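Local coordinates for tyrocidine synthetase 3 (Brevibacillus brevis, PDB 2JGP), which probably forms peptide bonds in nonribosomal tyrocidine synthesis, through a condensation domain acting with a peptidyl carrier domain, at residues A[314-318]-A[503-507]; A[335-339]-A[387-391]; A[498-502]-A[516-520]. All coordinates share one frame. Residues are numbered along the deposited sequence.

Contact 1: A[314-318]-A[503-507]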
ATOM      1  N   LEU A 314      18.321  19.284  -0.686  1.00 56.53           N
ATOM      2  CA  LEU A 314      18.037  18.232  -1.668  1.00 56.56           C
ATOM      3  C   LEU A 314      16.559  17.846  -1.699  1.00 56.78           C
ATOM      4  O   LEU A 314      15.985  17.624  -2.778  1.00 56.64           O
ATOM      5  CB  LEU A 314      18.883  16.992  -1.379  1.00 56.33           C
ATOM      6  CG  LEU A 314      18.749  15.827  -2.361  1.00 56.13           C
ATOM      7  CD1 LEU A 314      18.933  16.271  -3.809  1.00 55.91           C
ATOM      8  CD2 LEU A 314      19.763  14.750  -1.986  1.00 55.56           C
ATOM      9  N   THR A 315      15.951  17.756  -0.519  1.00 56.85           N
ATOM     10  CA  THR A 315      14.520  17.463  -0.415  1.00 57.22           C
ATOM     11  C   THR A 315      13.700  18.476  -1.205  1.00 57.50           C
ATOM     12  O   THR A 315      12.789  18.105  -1.938  1.00 57.72           O
ATOM     13  CB  THR A 315      14.049  17.453   1.059  1.00 57.24           C
ATOM     14  OG1 THR A 315      14.756  16.433   1.771  1.00 56.81           O
ATOM     15  CG2 THR A 315      12.545  17.181   1.155  1.00 57.51           C
ATOM     16  N   GLU A 316      14.044  19.751  -1.065  1.00 57.92           N
ATOM     17  CA  GLU A 316      13.353  20.820  -1.782  1.00 58.27           C
ATOM     18  C   GLU A 316      13.585  20.721  -3.292  1.00 57.94           C
ATOM     19  O   GLU A 316      12.662  20.915  -4.078  1.00 58.15           O
ATOM     20  CB  GLU A 316      13.817  22.181  -1.270  1.00 58.72           C
ATOM     21  CG  GLU A 316      12.960  23.327  -1.747  1.00 60.61           C
ATOM     22  CD  GLU A 316      13.460  24.668  -1.259  1.00 63.19           C
ATOM     23  OE1 GLU A 316      12.653  25.412  -0.660  1.00 65.92           O
ATOM     24  OE2 GLU A 316      14.655  24.980  -1.474  1.00 65.22           O
ATOM     25  N   GLY A 317      14.816  20.416  -3.693  1.00 57.60           N
ATOM     26  CA  GLY A 317      15.142  20.254  -5.104  1.00 57.32           C
ATOM     27  C   GLY A 317      14.377  19.117  -5.754  1.00 57.02           C
ATOM     28  O   GLY A 317      13.926  19.235  -6.891  1.00 56.30           O
ATOM     29  N   LEU A 318      14.231  18.006  -5.027  1.00 56.86           N
ATOM     30  CA  LEU A 318      13.474  16.861  -5.523  1.00 56.81           C
ATOM     31  C   LEU A 318      12.002  17.221  -5.714  1.00 57.26           C
ATOM     32  O   LEU A 318      11.399  16.868  -6.732  1.00 57.12           O
ATOM     33  CB  LEU A 318      13.633  15.662  -4.574  1.00 56.94           C
ATOM     34  CG  LEU A 318      15.042  15.061  -4.559  1.00 56.51           C
ATOM     35  CD1 LEU A 318      15.225  14.088  -3.391  1.00 56.55           C
ATOM     36  CD2 LEU A 318      15.340  14.369  -5.878  1.00 57.87           C
ATOM     37  N   ALA A 503      20.425  11.314  -6.602  1.00 56.00           N
ATOM     38  CA  ALA A 503      19.372  12.306  -6.407  1.00 56.03           C
ATOM     39  C   ALA A 503      19.880  13.729  -6.639  1.00 55.95           C
ATOM     40  O   ALA A 503      19.227  14.524  -7.310  1.00 56.18           O
ATOM     41  CB  ALA A 503      18.775  12.175  -5.004  1.00 55.65           C
ATOM     42  N   ALA A 504      21.049  14.039  -6.088  1.00 56.09           N
ATOM     43  CA  ALA A 504      21.656  15.364  -6.246  1.00 56.16           C
ATOM     44  C   ALA A 504      21.955  15.667  -7.716  1.00 56.51           C
ATOM     45  O   ALA A 504      21.675  16.766  -8.204  1.00 56.44           O
ATOM     46  CB  ALA A 504      22.929  15.463  -5.408  1.00 56.20           C
ATOM     47  N   SER A 505      22.498  14.675  -8.415  1.00 57.07           N
ATOM     48  CA  SER A 505      22.884  14.816  -9.820  1.00 57.54           C
ATOM     49  C   SER A 505      21.692  15.064 -10.747  1.00 57.41           C
ATOM     50  O   SER A 505      21.765  15.900 -11.649  1.00 57.13           O
ATOM     51  CB  SER A 505      23.622  13.560 -10.283  1.00 57.63           C
ATOM     52  OG  SER A 505      24.725  13.289  -9.440  1.00 60.05           O
ATOM     53  N   ILE A 506      20.601  14.332 -10.531  1.00 57.38           N
ATOM     54  CA  ILE A 506      19.411  14.479 -11.369  1.00 57.53           C
ATOM     55  C   ILE A 506      18.666  15.791 -11.078  1.00 57.62           C
ATOM     56  O   ILE A 506      18.034  16.351 -11.973  1.00 57.18           O
ATOM     57  CB  ILE A 506      18.463  13.245 -11.294  1.00 57.74           C
ATOM     58  CG1 ILE A 506      17.877  13.042  -9.894  1.00 58.22           C
ATOM     59  CG2 ILE A 506      19.205  11.989 -11.724  1.00 57.65           C
ATOM     60  CD1 ILE A 506      16.863  14.095  -9.482  1.00 59.55           C
ATOM     61  N   VAL A 507      18.756  16.287  -9.843  1.00 57.57           N
ATOM     62  CA  VAL A 507      18.223  17.617  -9.520  1.00 57.50           C
ATOM     63  C   VAL A 507      19.063  18.711 -10.211  1.00 57.78           C
ATOM     64  O   VAL A 507      18.515  19.677 -10.764  1.00 57.61           O
ATOM     65  CB  VAL A 507      18.164  17.857  -7.988  1.00 57.33           C
ATOM     66  CG1 VAL A 507      17.919  19.331  -7.670  1.00 56.94           C
ATOM     67  CG2 VAL A 507      17.068  17.006  -7.361  1.00 57.00           C
TER

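Contact 2: A[335-339]-A[387-391]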
ATOM      1  N   ALA A 335      12.051   6.520  -9.633  1.00 55.88           N
ATOM      2  CA  ALA A 335      12.923   6.617 -10.789  1.00 55.91           C
ATOM      3  C   ALA A 335      14.391   6.588 -10.358  1.00 55.96           C
ATOM      4  O   ALA A 335      15.185   5.832 -10.909  1.00 56.60           O
ATOM      5  CB  ALA A 335      12.614   7.894 -11.578  1.00 55.59           C
ATOM      6  N   ALA A 336      14.741   7.404  -9.364  1.00 56.05           N
ATOM      7  CA  ALA A 336      16.108   7.447  -8.834  1.00 56.35           C
ATOM      8  C   ALA A 336      16.512   6.100  -8.233  1.00 56.37           C
ATOM      9  O   ALA A 336      17.661   5.674  -8.340  1.00 56.83           O
ATOM     10  CB  ALA A 336      16.243   8.552  -7.782  1.00 56.14           C
ATOM     11  N   TYR A 337      15.555   5.431  -7.602  1.00 56.69           N
ATOM     12  CA  TYR A 337      15.819   4.129  -7.015  1.00 56.69           C
ATOM     13  C   TYR A 337      16.128   3.107  -8.111  1.00 56.72           C
ATOM     14  O   TYR A 337      17.074   2.328  -7.983  1.00 57.23           O
ATOM     15  CB  TYR A 337      14.645   3.692  -6.136  1.00 56.97           C
ATOM     16  CG  TYR A 337      14.880   2.391  -5.412  1.00 56.77           C
ATOM     17  CD1 TYR A 337      15.960   2.240  -4.548  1.00 56.99           C
ATOM     18  CD2 TYR A 337      14.015   1.315  -5.580  1.00 57.19           C
ATOM     19  CE1 TYR A 337      16.181   1.040  -3.879  1.00 56.96           C
ATOM     20  CE2 TYR A 337      14.231   0.112  -4.914  1.00 57.40           C
ATOM     21  CZ  TYR A 337      15.311  -0.013  -4.062  1.00 57.04           C
ATOM     22  OH  TYR A 337      15.534  -1.203  -3.402  1.00 58.15           O
ATOM     23  N   ASN A 338      15.363   3.130  -9.201  1.00 56.60           N
ATOM     24  CA  ASN A 338      15.650   2.259 -10.347  1.00 56.84           C
ATOM     25  C   ASN A 338      17.050   2.443 -10.951  1.00 56.94           C
ATOM     26  O   ASN A 338      17.701   1.462 -11.329  1.00 56.70           O
ATOM     27  CB  ASN A 338      14.602   2.420 -11.447  1.00 56.74           C
ATOM     28  CG  ASN A 338      13.393   1.548 -11.224  1.00 56.49           C
ATOM     29  OD1 ASN A 338      13.272   0.477 -11.822  1.00 56.95           O
ATOM     30  ND2 ASN A 338      12.492   1.996 -10.364  1.00 55.07           N
ATOM     31  N   VAL A 339      17.516   3.686 -11.055  1.00 57.31           N
ATOM     32  CA  VAL A 339      18.879   3.923 -11.565  1.00 57.77           C
ATOM     33  C   VAL A 339      19.948   3.452 -10.560  1.00 57.70           C
ATOM     34  O   VAL A 339      20.986   2.927 -10.961  1.00 57.79           O
ATOM     35  CB  VAL A 339      19.131   5.386 -12.072  1.00 58.19           C
ATOM     36  CG1 VAL A 339      18.106   6.375 -11.548  1.00 59.39           C
ATOM     37  CG2 VAL A 339      20.566   5.851 -11.780  1.00 57.72           C
ATOM     38  N   PHE A 387      17.666  10.898 -17.872  1.00 56.89           N
ATOM     39  CA  PHE A 387      16.857  10.672 -16.677  1.00 56.87           C
ATOM     40  C   PHE A 387      15.460  11.237 -16.899  1.00 56.83           C
ATOM     41  O   PHE A 387      14.476  10.642 -16.479  1.00 55.98           O
ATOM     42  CB  PHE A 387      17.471  11.287 -15.419  1.00 57.14           C
ATOM     43  CG  PHE A 387      16.627  11.088 -14.191  1.00 56.94           C
ATOM     44  CD1 PHE A 387      16.629   9.870 -13.527  1.00 57.37           C
ATOM     45  CD2 PHE A 387      15.807  12.105 -13.719  1.00 57.38           C
ATOM     46  CE1 PHE A 387      15.835   9.671 -12.402  1.00 57.28           C
ATOM     47  CE2 PHE A 387      15.009  11.917 -12.595  1.00 57.03           C
ATOM     48  CZ  PHE A 387      15.023  10.696 -11.938  1.00 56.93           C
ATOM     49  N   SER A 388      15.382  12.379 -17.579  1.00 56.90           N
ATOM     50  CA  SER A 388      14.097  13.012 -17.864  1.00 57.37           C
ATOM     51  C   SER A 388      13.143  12.066 -18.598  1.00 56.91           C
ATOM     52  O   SER A 388      11.987  11.905 -18.190  1.00 57.07           O
ATOM     53  CB  SER A 388      14.304  14.298 -18.673  1.00 57.45           C
ATOM     54  OG  SER A 388      13.065  14.943 -18.903  1.00 61.36           O
ATOM     55  N   GLU A 389      13.621  11.415 -19.656  1.00 56.62           N
ATOM     56  CA  GLU A 389      12.756  10.513 -20.421  1.00 56.65           C
ATOM     57  C   GLU A 389      12.475   9.217 -19.653  1.00 56.16           C
ATOM     58  O   GLU A 389      11.373   8.678 -19.739  1.00 55.60           O
ATOM     59  CB  GLU A 389      13.330  10.218 -21.810  1.00 56.97           C
ATOM     60  CG  GLU A 389      14.452   9.213 -21.850  1.00 58.04           C
ATOM     61  CD  GLU A 389      14.994   9.025 -23.253  1.00 59.90           C
ATOM     62  OE1 GLU A 389      16.194   9.298 -23.473  1.00 59.08           O
ATOM     63  OE2 GLU A 389      14.205   8.623 -24.135  1.00 62.43           O
ATOM     64  N   PHE A 390      13.465   8.724 -18.909  1.00 55.70           N
ATOM     65  CA  PHE A 390      13.270   7.550 -18.051  1.00 55.59           C
ATOM     66  C   PHE A 390      12.213   7.826 -16.983  1.00 55.62           C
ATOM     67  O   PHE A 390      11.327   6.994 -16.737  1.00 55.12           O
ATOM     68  CB  PHE A 390      14.576   7.121 -17.377  1.00 55.75           C
ATOM     69  CG  PHE A 390      14.399   5.984 -16.411  1.00 56.09           C
ATOM     70  CD1 PHE A 390      13.974   4.740 -16.863  1.00 56.43           C
ATOM     71  CD2 PHE A 390      14.617   6.160 -15.048  1.00 55.84           C
ATOM     72  CE1 PHE A 390      13.790   3.688 -15.977  1.00 56.14           C
ATOM     73  CE2 PHE A 390      14.432   5.111 -14.156  1.00 55.72           C
ATOM     74  CZ  PHE A 390      14.016   3.873 -14.623  1.00 56.05           C
ATOM     75  N   LEU A 391      12.305   8.997 -16.356  1.00 55.21           N
ATOM     76  CA  LEU A 391      11.320   9.408 -15.358  1.00 55.09           C
ATOM     77  C   LEU A 391       9.905   9.446 -15.940  1.00 54.93           C
ATOM     78  O   LEU A 391       8.942   9.088 -15.268  1.00 54.69           O
ATOM     79  CB  LEU A 391      11.682  10.773 -14.763  1.00 55.19           C
ATOM     80  CG  LEU A 391      10.632  11.397 -13.831  1.00 55.70           C
ATOM     81  CD1 LEU A 391      10.352  10.488 -12.641  1.00 57.11           C
ATOM     82  CD2 LEU A 391      11.061  12.784 -13.372  1.00 56.67           C
TER

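Contact 3: A[498-502]-A[516-520]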
ATOM      1  N   HIS A 498      24.901   6.582  -2.088  1.00 58.43           N
ATOM      2  CA  HIS A 498      24.852   6.552  -3.546  1.00 58.75           C
ATOM      3  C   HIS A 498      23.482   6.969  -4.082  1.00 58.38           C
ATOM      4  O   HIS A 498      23.399   7.621  -5.123  1.00 58.87           O
ATOM      5  CB  HIS A 498      25.252   5.176  -4.088  1.00 58.97           C
ATOM      6  CG  HIS A 498      26.724   4.901  -4.007  1.00 59.64           C
ATOM      7  ND1 HIS A 498      27.657   5.892  -3.786  1.00 60.39           N
ATOM      8  CD2 HIS A 498      27.424   3.752  -4.146  1.00 60.09           C
ATOM      9  CE1 HIS A 498      28.867   5.360  -3.771  1.00 60.55           C
ATOM     10  NE2 HIS A 498      28.754   4.062  -3.989  1.00 60.38           N
ATOM     11  N   PHE A 499      22.413   6.622  -3.371  1.00 58.11           N
ATOM     12  CA  PHE A 499      21.085   7.113  -3.738  1.00 57.79           C
ATOM     13  C   PHE A 499      21.049   8.646  -3.687  1.00 57.44           C
ATOM     14  O   PHE A 499      20.508   9.296  -4.589  1.00 57.12           O
ATOM     15  CB  PHE A 499      19.990   6.539  -2.830  1.00 57.91           C
ATOM     16  CG  PHE A 499      18.615   7.067  -3.149  1.00 57.59           C
ATOM     17  CD1 PHE A 499      17.861   6.502  -4.167  1.00 57.87           C
ATOM     18  CD2 PHE A 499      18.093   8.150  -2.455  1.00 57.80           C
ATOM     19  CE1 PHE A 499      16.602   7.001  -4.479  1.00 57.86           C
ATOM     20  CE2 PHE A 499      16.832   8.660  -2.764  1.00 58.67           C
ATOM     21  CZ  PHE A 499      16.089   8.080  -3.777  1.00 58.39           C
ATOM     22  N   LEU A 500      21.622   9.212  -2.627  1.00 57.08           N
ATOM     23  CA  LEU A 500      21.634  10.661  -2.449  1.00 56.85           C
ATOM     24  C   LEU A 500      22.510  11.356  -3.485  1.00 56.83           C
ATOM     25  O   LEU A 500      22.203  12.469  -3.894  1.00 56.15           O
ATOM     26  CB  LEU A 500      22.098  11.040  -1.042  1.00 56.93           C
ATOM     27  CG  LEU A 500      21.217  10.553   0.108  1.00 56.90           C
ATOM     28  CD1 LEU A 500      21.837  10.954   1.442  1.00 56.27           C
ATOM     29  CD2 LEU A 500      19.799  11.088  -0.028  1.00 56.61           C
ATOM     30  N   THR A 501      23.603  10.711  -3.893  1.00 56.81           N
ATOM     31  CA  THR A 501      24.438  11.259  -4.959  1.00 57.18           C
ATOM     32  C   THR A 501      23.667  11.256  -6.288  1.00 57.03           C
ATOM     33  O   THR A 501      23.682  12.243  -7.017  1.00 56.68           O
ATOM     34  CB  THR A 501      25.796  10.519  -5.094  1.00 57.46           C
ATOM     35  OG1 THR A 501      25.578   9.137  -5.394  1.00 60.43           O
ATOM     36  CG2 THR A 501      26.593  10.615  -3.803  1.00 56.09           C
ATOM     37  N   ILE A 502      22.971  10.159  -6.585  1.00 56.73           N
ATOM     38  CA  ILE A 502      22.155  10.091  -7.795  1.00 56.58           C
ATOM     39  C   ILE A 502      21.080  11.183  -7.753  1.00 56.36           C
ATOM     40  O   ILE A 502      20.872  11.901  -8.735  1.00 56.19           O
ATOM     41  CB  ILE A 502      21.511   8.694  -7.979  1.00 56.79           C
ATOM     42  CG1 ILE A 502      22.580   7.664  -8.352  1.00 56.83           C
ATOM     43  CG2 ILE A 502      20.429   8.736  -9.062  1.00 56.82           C
ATOM     44  CD1 ILE A 502      22.138   6.222  -8.160  1.00 57.90           C
ATOM     45  N   GLU A 516      25.910   8.468 -17.722  1.00 66.31           N
ATOM     46  CA  GLU A 516      26.789   9.579 -17.340  1.00 67.10           C
ATOM     47  C   GLU A 516      26.647   9.978 -15.870  1.00 67.55           C
ATOM     48  O   GLU A 516      27.458  10.749 -15.361  1.00 67.39           O
ATOM     49  CB  GLU A 516      26.544  10.801 -18.239  1.00 67.19           C
ATOM     50  CG  GLU A 516      27.451  10.872 -19.458  1.00 68.17           C
ATOM     51  CD  GLU A 516      27.241   9.722 -20.427  1.00 69.12           C
ATOM     52  OE1 GLU A 516      26.169   9.675 -21.070  1.00 69.50           O
ATOM     53  OE2 GLU A 516      28.156   8.877 -20.556  1.00 69.35           O
ATOM     54  N   ILE A 517      25.622   9.468 -15.191  1.00 68.39           N
ATOM     55  CA  ILE A 517      25.444   9.749 -13.768  1.00 69.06           C
ATOM     56  C   ILE A 517      26.605   9.127 -12.988  1.00 69.97           C
ATOM     57  O   ILE A 517      26.708   7.902 -12.873  1.00 70.04           O
ATOM     58  CB  ILE A 517      24.088   9.222 -13.230  1.00 68.94           C
ATOM     59  CG1 ILE A 517      22.922   9.935 -13.914  1.00 68.84           C
ATOM     60  CG2 ILE A 517      23.998   9.427 -11.725  1.00 69.01           C
ATOM     61  CD1 ILE A 517      21.551   9.443 -13.473  1.00 68.51           C
ATOM     62  N   ASP A 518      27.491   9.980 -12.480  1.00 71.08           N
ATOM     63  CA  ASP A 518      28.657   9.525 -11.728  1.00 71.97           C
ATOM     64  C   ASP A 518      28.262   9.249 -10.276  1.00 72.55           C
ATOM     65  O   ASP A 518      28.295  10.138  -9.424  1.00 72.84           O
ATOM     66  CB  ASP A 518      29.790  10.555 -11.805  1.00 72.09           C
ATOM     67  CG  ASP A 518      31.076  10.075 -11.143  1.00 72.69           C
ATOM     68  OD1 ASP A 518      31.215   8.858 -10.883  1.00 73.52           O
ATOM     69  OD2 ASP A 518      31.959  10.922 -10.888  1.00 73.87           O
ATOM     70  N   MET A 519      27.877   8.006 -10.018  1.00 73.08           N
ATOM     71  CA  MET A 519      27.511   7.558  -8.683  1.00 73.49           C
ATOM     72  C   MET A 519      28.758   7.346  -7.823  1.00 73.93           C
ATOM     73  O   MET A 519      28.703   7.520  -6.603  1.00 74.09           O
ATOM     74  CB  MET A 519      26.724   6.249  -8.803  1.00 73.45           C
ATOM     75  CG  MET A 519      26.168   5.689  -7.513  1.00 73.37           C
ATOM     76  SD  MET A 519      25.494   4.033  -7.778  1.00 71.80           S
ATOM     77  CE  MET A 519      26.993   3.074  -7.984  1.00 72.26           C
ATOM     78  N   LEU A 520      29.870   7.007  -8.484  1.00 74.38           N
ATOM     79  CA  LEU A 520      31.124   6.508  -7.877  1.00 74.70           C
ATOM     80  C   LEU A 520      31.093   4.987  -7.768  1.00 74.90           C
ATOM     81  O   LEU A 520      32.012   4.310  -8.234  1.00 75.24           O
ATOM     82  CB  LEU A 520      31.457   7.131  -6.510  1.00 74.80           C
ATOM     83  CG  LEU A 520      32.127   8.505  -6.521  1.00 75.00           C
ATOM     84  CD1 LEU A 520      31.243   9.559  -7.159  1.00 74.98           C
ATOM     85  CD2 LEU A 520      32.509   8.896  -5.097  1.00 75.39           C
TER

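Contact 1: A[314-318]-A[503-507]
Two helices in the C-terminal half of the condensation domain, whose fold resembles that of CoA-dependent acyltransferases, pack here: 314-318 on helix 312-325 and 503-507 on helix 489-508. The segments' axes approach to 9.7 Å, their N-to-C directions 49° apart. No hydrogen bond spans the gap; the contact is apolar packing, built on Val-507, Leu-314 and Leu-318. Val-507, which gives up the most surface, points its CA-to-CB bond toward the other helix and enters beside Gly-317, where the backbones come within 6.0 Å from CA to CA. A CB on Gly-317 would clash with Val-507 CG1, so the missing side chain permits this close approach, and Val-507 CG2 rests 3.8 Å from Gly-317 C. Leu-314 starts out sideways but bends its end onto the partner helix: its CD1 lies 3.8 Å from Ala-504 CA and 4.1 Å from Val-507 CG2, while its CD2 is 4.1 Å from Ala-503 CB. The small alanines let the leucine methyls lie close to the helix backbone. Leu-318 is buried deeper and also packs on Leu-329, Val-332 and Leu-333 of helix 329-345, joining a third helix to the pair. Its CD2 methyl meets three residues of 503-507, lying 4.2 Å from Ala-503 CB, 3.9 Å from Ile-506 CD1 and, most tightly, 3.5 Å from Val-507 CG2.

Contact 2: A[335-339]-A[387-391]
Phe-387, in the first turn of helix 387-403, sends its ring to the flank of 335-339: CZ lies 3.7 Å from Ala-335 CB, and CE1 is 4.1 Å from Val-339 CG1 and 3.9 Å from Ala-336 N, the last two at the ring edge. The same side chain also packs on Leu-321 and Ile-506 of two other helices. Ser-388 and Glu-389 take no part, and Phe-390, about one turn after Phe-387, comes back to the interface. This contact joins two helices of the C-terminal subdomain of the condensation domain, crossing steeply with 115° between their directions and their segment axes 10.5 Å apart. The Phe-390 ring presents its edge, CE2 lying 3.4 Å from Ala-335 O and CZ 3.5 Å from Asn-338 CB; the amide ND2 of Asn-338 bonds back to Leu-334 O. At Leu-391, where the backbones are nearest (5.6 Å from its CA to Ala-335 CA), CD1 reaches Ala-335 CB at 3.6 Å.

Contact 3: A[498-502]-A[516-520]
Segment 498-502 is regular helix, part of helix 489-508, with Ile-502 N bonded to His-498 O at 3.0 Å. Segment 516-520 is the last part of the chain, coming back along that helix without regular structure: Ile-517 is extended (psi 109°), a weak bond from Met-519 N to Ile-517 O, 3.1 Å, closes over Asp-518, then Met-519 turns (psi -29°) and Leu-520 takes a positive phi of 90°. A second weak bond, Leu-520 N to Asp-518 OD1 at 3.3 Å, spans the turn at Met-519. The backbones are nearest at His-498 and Met-519, 5.9 Å from CA to CA. Met-519 buries the most surface, lying along the helix between His-498 and Ile-502. Its CG makes an off-centre CH-pi contact with the imidazole of His-498, 4.1 Å from the ring centroid, and its SD lies obliquely 4.6 Å from the same centroid and 4.0 Å from Ile-502 CD1. Ile-517 packs farther along, its CG2 at 4.1 Å from Ile-502 CG1. Thr-501 faces the tail too, but its OG1 donates to His-498 O at 2.7 Å. Met-519 O is 3.4 Å from His-498 ND1, at an angle too poor for a hydrogen bond. With no hydrogen bond between the segments, the end of the chain is held against helix 489-508 by dispersion, CH-pi and oblique sulfur-aromatic contacts, while a polar tie to this tail, Ile-517 O with Lys-343 NZ, comes from helix 329-345.

Helix 489-508 serves both contact 1 and contact 3, whose centres lie 11 Å apart; they touch where Ile-506 CG2 meets Ile-517 CD1 at 3.9 Å and Leu-314 CD2 meets Leu-500 O at 3.8 Å. Contact 2, centred 13 Å from contact 1 and 12 Å from contact 3, adjoins both: Phe-387 CG is 3.7 Å from Ile-506 CG2, and Ala-336 CB is 3.7 Å from Phe-499 CE1. Val-339 CG2 also lies 4.0 Å from Ile-502 CD1. The three thus join into one continuous, largely apolar region, buried at contact 2 and partly exposed at the others. Gln-396 and Asp-400, farther along helix 387-403, bind the sodium ion, about 14 Å from the Leu-391 side chain.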